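Local coordinates for protein dTDP-4-amino-4,6-dideoxyglucose formyltransferase (Mycobacterium tuberculosis CAS/NITR204, PDB 5VYQ) that probably transfers a formyl group from a reduced folate cofactor to the 4-amino group of the nucleotide-linked sugar dTDP-4-amino-4,6-dideoxyglucose, at residues Thr128-Glu131 against Leu136-Gly139. Sequence-based numbering, arbitrary orientation.
Sequences TIHE and LDHG. With LI (lithium ion), chain M; FON (N-{[4-({[(6R)-2-amino-5-formyl-4-oxo-1,4,5,6,7,8-hexahydropteridin-6-yl]methyl}amino)phenyl]carbonyl}-L-glutamic acid), chain C.
His130 packs its imidazole against the backbone of the loop 136-139, a worked example of a strand histidine packed on the residue that binds both metal and folate, which it probably helps to place. The tight part is where the ring meets the loop obliquely: NE2 reaches Asp137 CA at 3.6 Å, and CE1 comes within 3.5 Å of His138 O. The CB of His130 points toward the loop, and with CG between the backbone N and the carbonyl carbon (chi1 69°) the ring reaches its backbone. Its ND1 donates to Glu131 O at 2.8 Å, nearly in the ring plane but well above that carbonyl's plane, which helps fix the ring's rotation. Gly139 passes close to the same carbonyl, with backbone angles that suit a residue without a side chain.

Asp137 faces the ligands instead. Its N-H bonds almost straight to FON O4 (2.8 Å), its OD1 binds lithium at 2.2 Å, and OD2 accepts from Gly111 N and from a water that also binds the ion. His102 shares the metal, and Leu136 packs CD1 and CD2 against the folate. At the looser, partly exposed end, Glu131 extends away to Tyr182, while the CB of His138 points away from the strand and its ring nitrogens bond to Asp133 and Glu190.

Strand 125-131 runs antiparallel between strands 97-102 and 141-147; His130 and Asp137 both touch Asn100, and neighbouring Ile129 packs on helix 155-179.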
loop_
_atom_site.group_PDB
_atom_site.type_symbol
_atom_site.label_atom_id
_atom_site.label_comp_id
_atom_site.label_asym_id
_atom_site.label_seq_id
_atom_site.Cartn_x
_atom_site.Cartn_y
_atom_site.Cartn_z
ATOM N N THR A 128 17.098 -9.229 21.977
ATOM C CA THR A 128 17.578 -9.453 23.333
ATOM C C THR A 128 17.876 -10.918 23.529
ATOM O O THR A 128 17.037 -11.736 23.189
ATOM C CB THR A 128 16.549 -9.000 24.382
ATOM O OG1 THR A 128 16.188 -7.609 24.155
ATOM C CG2 THR A 128 17.074 -9.179 25.764
ATOM N N ILE A 129 19.047 -11.223 24.084
ATOM C CA ILE A 129 19.378 -12.597 24.464
ATOM C C ILE A 129 19.355 -12.578 26.006
ATOM O O ILE A 129 20.006 -11.764 26.642
ATOM C CB ILE A 129 20.781 -12.978 23.967
ATOM C CG1 ILE A 129 20.875 -12.879 22.453
ATOM C CG2 ILE A 129 21.093 -14.404 24.414
ATOM C CD1 ILE A 129 22.213 -13.174 21.821
ATOM N N HIS A 130 18.585 -13.482 26.595
ATOM C CA HIS A 130 18.307 -13.498 28.021
ATOM C C HIS A 130 18.032 -14.895 28.547
ATOM O O HIS A 130 17.532 -15.753 27.810
ATOM C CB HIS A 130 17.143 -12.566 28.367
ATOM C CG HIS A 130 15.815 -13.033 27.856
ATOM N ND1 HIS A 130 14.969 -13.808 28.604
ATOM C CD2 HIS A 130 15.174 -12.804 26.690
ATOM C CE1 HIS A 130 13.876 -14.082 27.907
ATOM N NE2 HIS A 130 13.967 -13.438 26.763
ATOM N N GLU A 131 18.362 -15.086 29.818
ATOM C CA GLU A 131 17.937 -16.319 30.491
ATOM C C GLU A 131 16.438 -16.329 30.664
ATOM O O GLU A 131 15.808 -15.297 30.838
ATOM C CB GLU A 131 18.627 -16.565 31.830
ATOM C CG GLU A 131 20.102 -16.911 31.650
ATOM C CD GLU A 131 20.841 -17.246 32.948
ATOM O OE1 GLU A 131 20.205 -17.228 34.011
ATOM O OE2 GLU A 131 22.067 -17.513 32.863
ATOM N N LEU A 136 7.120 -14.322 30.231
ATOM C CA LEU A 136 7.537 -14.179 28.833
ATOM C C LEU A 136 8.526 -13.052 28.626
ATOM O O LEU A 136 8.271 -11.917 29.047
ATOM C CB LEU A 136 6.297 -13.957 27.943
ATOM C CG LEU A 136 5.298 -15.099 27.786
ATOM C CD1 LEU A 136 4.135 -14.697 26.867
ATOM C CD2 LEU A 136 5.926 -16.336 27.178
ATOM N N ASP A 137 9.649 -13.383 27.981
ATOM C CA ASP A 137 10.602 -12.396 27.568
ATOM C C ASP A 137 10.981 -11.535 28.765
ATOM O O ASP A 137 10.891 -10.314 28.736
ATOM C CB ASP A 137 10.061 -11.572 26.420
ATOM C CG ASP A 137 9.679 -12.421 25.222
ATOM O OD1 ASP A 137 10.341 -13.438 24.945
ATOM O OD2 ASP A 137 8.737 -12.031 24.524
ATOM N N HIS A 138 11.404 -12.234 29.817
ATOM C CA HIS A 138 11.657 -11.630 31.124
ATOM C C HIS A 138 12.896 -12.307 31.639
ATOM O O HIS A 138 13.208 -13.454 31.317
ATOM C CB HIS A 138 10.447 -11.959 32.004
ATOM C CG HIS A 138 10.400 -11.224 33.298
ATOM N ND1 HIS A 138 10.902 -11.746 34.470
ATOM C CD2 HIS A 138 9.817 -10.049 33.626
ATOM C CE1 HIS A 138 10.673 -10.894 35.456
ATOM N NE2 HIS A 138 10.006 -9.860 34.966
ATOM N N GLY A 139 13.622 -11.673 32.511
ATOM C CA GLY A 139 14.796 -12.443 32.954
ATOM C C GLY A 139 16.138 -11.824 32.599
ATOM O O GLY A 139 16.209 -10.862 31.836
HETATM LI LI LI M . 9.996 -13.801 22.800
HETATM N N1 FON C . 9.055 -20.071 27.866
HETATM C C2 FON C . 9.084 -19.249 28.909
HETATM N NA2 FON C . 8.872 -19.774 30.149
HETATM N N3 FON C . 9.300 -17.937 28.720
HETATM C C4 FON C . 9.499 -17.383 27.499
HETATM O O4 FON C . 9.733 -16.158 27.367
HETATM C C4A FON C . 9.507 -18.274 26.326
HETATM N N5 FON C . 9.649 -17.878 24.986
HETATM C C6 FON C . 9.014 -18.779 24.010
HETATM C C7 FON C . 9.593 -20.179 24.231
HETATM N N8 FON C . 9.315 -20.576 25.589
HETATM C C8A FON C . 9.281 -19.690 26.601
HETATM C C9 FON C . 7.470 -18.750 24.068
HETATM N N10 FON C . 7.004 -17.429 23.655
HETATM C C11 FON C . 3.000 -16.313 23.490
HETATM C C12 FON C . 4.013 -15.393 23.221
HETATM C C13 FON C . 5.344 -15.791 23.282
HETATM C C14 FON C . 5.682 -17.103 23.591
HETATM C C15 FON C . 4.684 -18.033 23.862
HETATM C C16 FON C . 3.349 -17.631 23.813
HETATM C C FON C . 1.539 -15.850 23.417
HETATM O O FON C . 1.201 -14.746 22.938
HETATM N N FON C . 0.608 -16.696 23.867
HETATM C CA FON C . -0.831 -16.444 23.781
HETATM C CB FON C . -1.580 -17.573 23.055
HETATM C CG FON C . -1.019 -17.723 21.636
HETATM C CD FON C . -1.876 -18.462 20.627
HETATM O OE1 FON C . -3.111 -18.514 20.805
HETATM O OE2 FON C . -1.317 -18.960 19.614
HETATM C CT FON C . -1.373 -16.238 25.164
HETATM O O1 FON C . -2.486 -15.663 25.227
HETATM O O2 FON C . -0.703 -16.619 26.157
HETATM C CP1 FON C . 10.244 -16.807 24.665
HETATM O O3 FON C . 10.343 -16.451 23.496
HETATM O O HOH W 1 8.041 -14.304 23.509
#